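Local coordinates for fructose-2,6-bisphosphatase TIGAR B (Danio rerio, PDB 3E9D), which probably hydrolyses fructose-2,6-bisphosphate, and also fructose-1,6-bisphosphate, restraining glycolysis and turning glucose toward the pentose phosphate pathway, at residues A[125-136]-A[186-197]. Residues are numbered along the deposited sequence; the frame is centred on the assembly and turned at random.
Sequences LEQVKTRFKMFL and FIRISVRHLVED. With K (potassium ion), chain E.
Phe132 drops as a knob into a hole made by Phe186, Ser190, His193 and Leu194, where helix 125-146 and helix 184-197 of the histidine phosphatase fold meet; segments 125-136 and 186-197 cross at -70°, their axes 9.3 Å apart. Ser190 suits the spot against the ring because it is small: its CB lies over the centre of the Phe132 ring, 3.4 Å from the centroid, in a CH-pi contact, while OG turns back to the helix and bonds Phe186 O at 2.7 Å. Leu136 CG covers the opposite face, and Leu194 CD2 meets the edge in plane. Losing the Phe132 ring to an alanine is likely to open a gap among Phe186, Ser190, His193 and Leu194. Branched Ile189 sets CG1 against Leu125 CG, CD1 against Val128 CG1 (3.8 Å) and CG2 against Lys129 CB. His193 is a second knob, among Lys129, Phe132, Lys133 and Leu136; Lys133 CG makes an off-centre CH-pi contact, 4.1 Å from the His193 centroid. Farther out, the backbone N of Phe186 hydrogen-bonds Glu89, inferred to be the proton donor/acceptor. With CG anti to the backbone N (chi1 -172°) and a bend at chi3, Lys129 brings NZ to Asp197 OD2 at 2.8 Å, on its syn lone pair; His193 ND1 takes the anti lone pair of that same oxygen at 2.9 Å.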
ATOM      1  N   LEU A 125       3.230  -6.076 -15.570  1.00 20.25           N
ATOM      2  CA  LEU A 125       2.299  -5.266 -14.803  1.00 21.71           C
ATOM      3  C   LEU A 125       1.024  -6.035 -14.451  1.00 21.15           C
ATOM      4  O   LEU A 125       0.561  -5.944 -13.329  1.00 21.38           O
ATOM      5  CB  LEU A 125       1.954  -3.965 -15.541  1.00 22.57           C
ATOM      6  CG  LEU A 125       1.194  -2.935 -14.704  1.00 25.35           C
ATOM      7  CD1 LEU A 125       1.639  -1.513 -15.066  1.00 28.67           C
ATOM      8  CD2 LEU A 125      -0.331  -3.101 -14.862  1.00 28.35           C
ATOM      9  N   GLU A 126       0.465  -6.791 -15.393  1.00 20.95           N
ATOM     10  CA  GLU A 126      -0.760  -7.565 -15.113  1.00 21.40           C
ATOM     11  C   GLU A 126      -0.563  -8.639 -14.042  1.00 20.54           C
ATOM     12  O   GLU A 126      -1.476  -8.909 -13.264  1.00 20.54           O
ATOM     13  CB  GLU A 126      -1.337  -8.202 -16.386  1.00 21.89           C
ATOM     14  CG  GLU A 126      -2.185  -7.247 -17.237  1.00 27.42           C
ATOM     15  CD  GLU A 126      -3.316  -6.567 -16.451  1.00 32.80           C
ATOM     16  OE1 GLU A 126      -4.206  -7.270 -15.917  1.00 34.84           O
ATOM     17  OE2 GLU A 126      -3.312  -5.318 -16.367  1.00 37.43           O
ATOM     18  N   GLN A 127       0.622  -9.256 -14.023  1.00 19.31           N
ATOM     19  CA  GLN A 127       0.965 -10.231 -12.991  1.00 19.16           C
ATOM     20  C   GLN A 127       1.005  -9.582 -11.602  1.00 18.15           C
ATOM     21  O   GLN A 127       0.474 -10.122 -10.650  1.00 18.04           O
ATOM     22  CB  GLN A 127       2.311 -10.904 -13.310  1.00 18.80           C
ATOM     23  CG  GLN A 127       2.214 -11.952 -14.415  1.00 21.17           C
ATOM     24  CD  GLN A 127       3.576 -12.565 -14.763  1.00 23.29           C
ATOM     25  OE1 GLN A 127       4.550 -11.855 -15.013  1.00 21.44           O
ATOM     26  NE2 GLN A 127       3.636 -13.892 -14.775  1.00 23.57           N
ATOM     27  N   VAL A 128       1.632  -8.421 -11.492  1.00 18.21           N
ATOM     28  CA  VAL A 128       1.610  -7.679 -10.226  1.00 18.59           C
ATOM     29  C   VAL A 128       0.170  -7.315  -9.818  1.00 18.60           C
ATOM     30  O   VAL A 128      -0.224  -7.489  -8.664  1.00 18.90           O
ATOM     31  CB  VAL A 128       2.510  -6.416 -10.272  1.00 18.34           C
ATOM     32  CG1 VAL A 128       2.477  -5.693  -8.911  1.00 18.99           C
ATOM     33  CG2 VAL A 128       3.919  -6.785 -10.640  1.00 17.03           C
ATOM     34  N   LYS A 129      -0.616  -6.810 -10.765  1.00 19.49           N
ATOM     35  CA  LYS A 129      -2.003  -6.436 -10.477  1.00 19.44           C
ATOM     36  C   LYS A 129      -2.865  -7.627 -10.033  1.00 19.73           C
ATOM     37  O   LYS A 129      -3.692  -7.500  -9.113  1.00 19.18           O
ATOM     38  CB  LYS A 129      -2.635  -5.748 -11.689  1.00 20.31           C
ATOM     39  CG  LYS A 129      -4.018  -5.155 -11.405  1.00 22.47           C
ATOM     40  CD  LYS A 129      -4.750  -4.771 -12.708  1.00 27.96           C
ATOM     41  CE  LYS A 129      -4.087  -3.600 -13.401  1.00 28.87           C
ATOM     42  NZ  LYS A 129      -4.894  -3.117 -14.579  1.00 30.64           N
ATOM     43  N   THR A 130      -2.684  -8.775 -10.697  1.00 18.74           N
ATOM     44  CA  THR A 130      -3.336 -10.006 -10.263  1.00 19.29           C
ATOM     45  C   THR A 130      -3.020 -10.343  -8.796  1.00 18.43           C
ATOM     46  O   THR A 130      -3.915 -10.734  -8.050  1.00 18.17           O
ATOM     47  CB  THR A 130      -2.970 -11.175 -11.205  1.00 19.48           C
ATOM     48  OG1 THR A 130      -3.496 -10.877 -12.508  1.00 22.80           O
ATOM     49  CG2 THR A 130      -3.531 -12.507 -10.710  1.00 19.05           C
ATOM     50  N   ARG A 131      -1.763 -10.167  -8.381  1.00 17.44           N
ATOM     51  CA  ARG A 131      -1.389 -10.370  -6.970  1.00 17.30           C
ATOM     52  C   ARG A 131      -2.150  -9.445  -6.010  1.00 16.85           C
ATOM     53  O   ARG A 131      -2.642  -9.887  -4.959  1.00 16.49           O
ATOM     54  CB  ARG A 131       0.124 -10.207  -6.765  1.00 17.31           C
ATOM     55  CG  ARG A 131       0.942 -11.362  -7.356  1.00 17.29           C
ATOM     56  CD  ARG A 131       2.327 -11.421  -6.723  1.00 17.74           C
ATOM     57  NE  ARG A 131       3.279 -10.408  -7.215  1.00 17.03           N
ATOM     58  CZ  ARG A 131       3.731  -9.378  -6.499  1.00 17.34           C
ATOM     59  NH1 ARG A 131       3.294  -9.163  -5.257  1.00 16.73           N
ATOM     60  NH2 ARG A 131       4.642  -8.569  -7.013  1.00 18.25           N
ATOM     61  N   PHE A 132      -2.244  -8.166  -6.373  1.00 16.63           N
ATOM     62  CA  PHE A 132      -3.027  -7.217  -5.580  1.00 16.82           C
ATOM     63  C   PHE A 132      -4.513  -7.602  -5.528  1.00 16.81           C
ATOM     64  O   PHE A 132      -5.127  -7.535  -4.458  1.00 16.54           O
ATOM     65  CB  PHE A 132      -2.860  -5.775  -6.065  1.00 15.96           C
ATOM     66  CG  PHE A 132      -3.622  -4.766  -5.230  1.00 16.33           C
ATOM     67  CD1 PHE A 132      -3.318  -4.593  -3.880  1.00 15.67           C
ATOM     68  CD2 PHE A 132      -4.638  -4.000  -5.792  1.00 17.81           C
ATOM     69  CE1 PHE A 132      -4.010  -3.673  -3.093  1.00 16.61           C
ATOM     70  CE2 PHE A 132      -5.332  -3.053  -5.030  1.00 17.91           C
ATOM     71  CZ  PHE A 132      -5.021  -2.886  -3.676  1.00 17.58           C
ATOM     72  N   LYS A 133      -5.070  -8.017  -6.666  1.00 17.63           N
ATOM     73  CA  LYS A 133      -6.468  -8.490  -6.723  1.00 18.63           C
ATOM     74  C   LYS A 133      -6.691  -9.681  -5.790  1.00 18.77           C
ATOM     75  O   LYS A 133      -7.720  -9.762  -5.107  1.00 19.21           O
ATOM     76  CB  LYS A 133      -6.879  -8.884  -8.147  1.00 18.96           C
ATOM     77  CG  LYS A 133      -7.086  -7.713  -9.123  1.00 20.97           C
ATOM     78  CD  LYS A 133      -7.563  -8.252 -10.477  1.00 23.47           C
ATOM     79  CE  LYS A 133      -7.250  -7.306 -11.621  1.00 27.65           C
ATOM     80  NZ  LYS A 133      -7.319  -8.032 -12.953  1.00 28.08           N
ATOM     81  N   MET A 134      -5.726 -10.605  -5.765  1.00 18.40           N
ATOM     82  CA  MET A 134      -5.787 -11.756  -4.858  1.00 18.88           C
ATOM     83  C   MET A 134      -5.665 -11.309  -3.403  1.00 18.20           C
ATOM     84  O   MET A 134      -6.349 -11.830  -2.507  1.00 17.65           O
ATOM     85  CB  MET A 134      -4.697 -12.781  -5.190  1.00 18.78           C
ATOM     86  CG  MET A 134      -4.872 -13.460  -6.554  1.00 23.56           C
ATOM     87  SD  MET A 134      -3.372 -14.408  -7.009  1.00 34.09           S
ATOM     88  CE  MET A 134      -3.293 -15.601  -5.650  1.00 31.06           C
ATOM     89  N   PHE A 135      -4.791 -10.340  -3.174  1.00 17.61           N
ATOM     90  CA  PHE A 135      -4.650  -9.777  -1.842  1.00 17.62           C
ATOM     91  C   PHE A 135      -5.956  -9.135  -1.378  1.00 17.24           C
ATOM     92  O   PHE A 135      -6.373  -9.339  -0.234  1.00 17.64           O
ATOM     93  CB  PHE A 135      -3.499  -8.743  -1.748  1.00 16.90           C
ATOM     94  CG  PHE A 135      -3.482  -8.011  -0.420  1.00 17.96           C
ATOM     95  CD1 PHE A 135      -3.012  -8.647   0.727  1.00 18.14           C
ATOM     96  CD2 PHE A 135      -3.989  -6.721  -0.305  1.00 19.85           C
ATOM     97  CE1 PHE A 135      -3.026  -7.993   1.982  1.00 18.51           C
ATOM     98  CE2 PHE A 135      -3.997  -6.067   0.941  1.00 19.75           C
ATOM     99  CZ  PHE A 135      -3.514  -6.728   2.082  1.00 17.51           C
ATOM    100  N   LEU A 136      -6.588  -8.346  -2.242  1.00 17.50           N
ATOM    101  CA  LEU A 136      -7.867  -7.706  -1.898  1.00 17.99           C
ATOM    102  C   LEU A 136      -8.943  -8.704  -1.537  1.00 18.30           C
ATOM    103  O   LEU A 136      -9.670  -8.512  -0.569  1.00 18.03           O
ATOM    104  CB  LEU A 136      -8.384  -6.825  -3.038  1.00 18.10           C
ATOM    105  CG  LEU A 136      -7.823  -5.418  -3.202  1.00 19.27           C
ATOM    106  CD1 LEU A 136      -8.640  -4.698  -4.260  1.00 19.96           C
ATOM    107  CD2 LEU A 136      -7.819  -4.622  -1.902  1.00 18.44           C
ATOM    108  N   PHE A 186       4.779  -2.100  -6.607  1.00 18.52           N
ATOM    109  CA  PHE A 186       3.520  -2.767  -6.231  1.00 17.62           C
ATOM    110  C   PHE A 186       2.402  -1.789  -5.825  1.00 17.15           C
ATOM    111  O   PHE A 186       1.251  -1.913  -6.284  1.00 16.52           O
ATOM    112  CB  PHE A 186       3.760  -3.749  -5.087  1.00 17.79           C
ATOM    113  CG  PHE A 186       2.537  -4.521  -4.699  1.00 19.11           C
ATOM    114  CD1 PHE A 186       2.226  -5.717  -5.344  1.00 18.27           C
ATOM    115  CD2 PHE A 186       1.694  -4.058  -3.675  1.00 18.52           C
ATOM    116  CE1 PHE A 186       1.084  -6.455  -4.974  1.00 20.14           C
ATOM    117  CE2 PHE A 186       0.556  -4.778  -3.315  1.00 19.11           C
ATOM    118  CZ  PHE A 186       0.254  -5.983  -3.962  1.00 19.89           C
ATOM    119  N   ILE A 187       2.734  -0.833  -4.956  1.00 16.62           N
ATOM    120  CA  ILE A 187       1.764   0.139  -4.482  1.00 16.55           C
ATOM    121  C   ILE A 187       1.260   1.011  -5.629  1.00 16.88           C
ATOM    122  O   ILE A 187       0.070   1.301  -5.705  1.00 17.16           O
ATOM    123  CB  ILE A 187       2.331   1.024  -3.293  1.00 16.43           C
ATOM    124  CG1 ILE A 187       2.439   0.186  -1.999  1.00 15.85           C
ATOM    125  CG2 ILE A 187       1.469   2.251  -3.062  1.00 16.65           C
ATOM    126  CD1 ILE A 187       3.419   0.784  -0.934  1.00 13.41           C
ATOM    127  N   ARG A 188       2.166   1.423  -6.517  1.00 16.78           N
ATOM    128  CA  ARG A 188       1.776   2.258  -7.643  1.00 16.97           C
ATOM    129  C   ARG A 188       0.776   1.533  -8.521  1.00 16.46           C
ATOM    130  O   ARG A 188      -0.257   2.098  -8.893  1.00 15.74           O
ATOM    131  CB  ARG A 188       2.987   2.671  -8.485  1.00 17.00           C
ATOM    132  CG  ARG A 188       2.691   3.906  -9.336  1.00 18.07           C
ATOM    133  CD  ARG A 188       3.979   4.449  -9.960  1.00 20.73           C
ATOM    134  NE  ARG A 188       3.727   5.712 -10.652  1.00 22.22           N
ATOM    135  CZ  ARG A 188       4.608   6.320 -11.445  1.00 23.82           C
ATOM    136  NH1 ARG A 188       5.798   5.767 -11.651  1.00 22.49           N
ATOM    137  NH2 ARG A 188       4.294   7.474 -12.037  1.00 23.37           N
ATOM    138  N   ILE A 189       1.092   0.278  -8.838  1.00 16.10           N
ATOM    139  CA  ILE A 189       0.204  -0.548  -9.641  1.00 16.16           C
ATOM    140  C   ILE A 189      -1.145  -0.747  -8.933  1.00 16.51           C
ATOM    141  O   ILE A 189      -2.207  -0.669  -9.568  1.00 16.34           O
ATOM    142  CB  ILE A 189       0.895  -1.882 -10.049  1.00 16.30           C
ATOM    143  CG1 ILE A 189       2.021  -1.571 -11.056  1.00 17.43           C
ATOM    144  CG2 ILE A 189      -0.131  -2.880 -10.662  1.00 15.70           C
ATOM    145  CD1 ILE A 189       3.121  -2.675 -11.174  1.00 20.02           C
ATOM    146  N   SER A 190      -1.097  -0.982  -7.619  1.00 16.31           N
ATOM    147  CA  SER A 190      -2.305  -1.214  -6.804  1.00 16.71           C
ATOM    148  C   SER A 190      -3.205   0.016  -6.720  1.00 16.39           C
ATOM    149  O   SER A 190      -4.428  -0.098  -6.870  1.00 16.74           O
ATOM    150  CB  SER A 190      -1.916  -1.657  -5.394  1.00 16.73           C
ATOM    151  OG  SER A 190      -1.175  -2.881  -5.452  1.00 18.39           O
ATOM    152  N   VAL A 191      -2.600   1.184  -6.486  1.00 16.51           N
ATOM    153  CA  VAL A 191      -3.346   2.437  -6.475  1.00 16.76           C
ATOM    154  C   VAL A 191      -4.083   2.642  -7.800  1.00 17.08           C
ATOM    155  O   VAL A 191      -5.274   3.004  -7.803  1.00 17.11           O
ATOM    156  CB  VAL A 191      -2.427   3.659  -6.138  1.00 17.45           C
ATOM    157  CG1 VAL A 191      -3.118   4.964  -6.438  1.00 16.47           C
ATOM    158  CG2 VAL A 191      -2.012   3.621  -4.653  1.00 16.47           C
ATOM    159  N   ARG A 192      -3.393   2.411  -8.921  1.00 16.64           N
ATOM    160  CA  ARG A 192      -4.038   2.591 -10.226  1.00 17.34           C
ATOM    161  C   ARG A 192      -5.206   1.598 -10.417  1.00 16.97           C
ATOM    162  O   ARG A 192      -6.234   1.956 -10.996  1.00 16.42           O
ATOM    163  CB  ARG A 192      -3.039   2.468 -11.400  1.00 17.08           C
ATOM    164  CG  ARG A 192      -3.714   2.799 -12.768  1.00 19.19           C
ATOM    165  CD  ARG A 192      -2.732   2.831 -13.949  1.00 20.37           C
ATOM    166  NE  ARG A 192      -1.904   4.038 -13.978  1.00 21.63           N
ATOM    167  CZ  ARG A 192      -2.252   5.196 -14.545  1.00 22.19           C
ATOM    168  NH1 ARG A 192      -3.446   5.352 -15.120  1.00 21.63           N
ATOM    169  NH2 ARG A 192      -1.401   6.219 -14.520  1.00 20.63           N
ATOM    170  N   HIS A 193      -5.039   0.363  -9.937  1.00 16.58           N
ATOM    171  CA  HIS A 193      -6.133  -0.613  -9.977  1.00 16.93           C
ATOM    172  C   HIS A 193      -7.375  -0.101  -9.209  1.00 16.84           C
ATOM    173  O   HIS A 193      -8.484  -0.095  -9.733  1.00 16.92           O
ATOM    174  CB  HIS A 193      -5.715  -1.975  -9.421  1.00 16.46           C
ATOM    175  CG  HIS A 193      -6.862  -2.939  -9.323  1.00 18.39           C
ATOM    176  ND1 HIS A 193      -7.522  -3.419 -10.438  1.00 18.99           N
ATOM    177  CD2 HIS A 193      -7.488  -3.484  -8.251  1.00 18.46           C
ATOM    178  CE1 HIS A 193      -8.502  -4.222 -10.053  1.00 18.56           C
ATOM    179  NE2 HIS A 193      -8.491  -4.290  -8.733  1.00 18.65           N
ATOM    180  N   LEU A 194      -7.159   0.350  -7.980  1.00 17.64           N
ATOM    181  CA  LEU A 194      -8.231   0.911  -7.152  1.00 18.43           C
ATOM    182  C   LEU A 194      -8.933   2.095  -7.817  1.00 18.80           C
ATOM    183  O   LEU A 194     -10.165   2.145  -7.861  1.00 19.15           O
ATOM    184  CB  LEU A 194      -7.675   1.327  -5.795  1.00 17.92           C
ATOM    185  CG  LEU A 194      -7.239   0.210  -4.826  1.00 19.12           C
ATOM    186  CD1 LEU A 194      -6.764   0.819  -3.526  1.00 18.93           C
ATOM    187  CD2 LEU A 194      -8.338  -0.839  -4.556  1.00 14.94           C
ATOM    188  N   VAL A 195      -8.148   3.014  -8.381  1.00 18.55           N
ATOM    189  CA  VAL A 195      -8.688   4.273  -8.895  1.00 19.27           C
ATOM    190  C   VAL A 195      -9.303   4.132 -10.290  1.00 19.88           C
ATOM    191  O   VAL A 195     -10.413   4.609 -10.546  1.00 19.99           O
ATOM    192  CB  VAL A 195      -7.598   5.368  -8.886  1.00 19.35           C
ATOM    193  CG1 VAL A 195      -8.072   6.611  -9.627  1.00 20.15           C
ATOM    194  CG2 VAL A 195      -7.230   5.706  -7.422  1.00 18.52           C
ATOM    195  N   GLU A 196      -8.588   3.466 -11.187  1.00 20.30           N
ATOM    196  CA  GLU A 196      -8.983   3.368 -12.580  1.00 21.26           C
ATOM    197  C   GLU A 196      -9.860   2.132 -12.880  1.00 21.58           C
ATOM    198  O   GLU A 196     -10.940   2.255 -13.483  1.00 21.59           O
ATOM    199  CB  GLU A 196      -7.727   3.403 -13.455  1.00 21.80           C
ATOM    200  CG  GLU A 196      -7.927   4.001 -14.810  1.00 25.25           C
ATOM    201  CD  GLU A 196      -6.612   4.251 -15.536  1.00 28.05           C
ATOM    202  OE1 GLU A 196      -6.517   5.290 -16.244  1.00 28.44           O
ATOM    203  OE2 GLU A 196      -5.691   3.413 -15.406  1.00 24.77           O
ATOM    204  N   ASP A 197      -9.430   0.952 -12.434  1.00 21.60           N
ATOM    205  CA  ASP A 197     -10.149  -0.289 -12.761  1.00 21.54           C
ATOM    206  C   ASP A 197     -11.444  -0.434 -11.998  1.00 21.16           C
ATOM    207  O   ASP A 197     -12.381  -1.031 -12.495  1.00 21.65           O
ATOM    208  CB  ASP A 197      -9.279  -1.526 -12.505  1.00 21.97           C
ATOM    209  CG  ASP A 197      -8.044  -1.568 -13.391  1.00 23.02           C
ATOM    210  OD1 ASP A 197      -8.017  -0.876 -14.439  1.00 24.72           O
ATOM    211  OD2 ASP A 197      -7.093  -2.287 -13.028  1.00 23.65           O
TER
HETATM  212  K     K E 268     -12.730   4.342 -11.855  1.00 24.00           K
HETATM  213  O   HOH W   1     -11.801   6.948 -10.252  1.00 32.24           O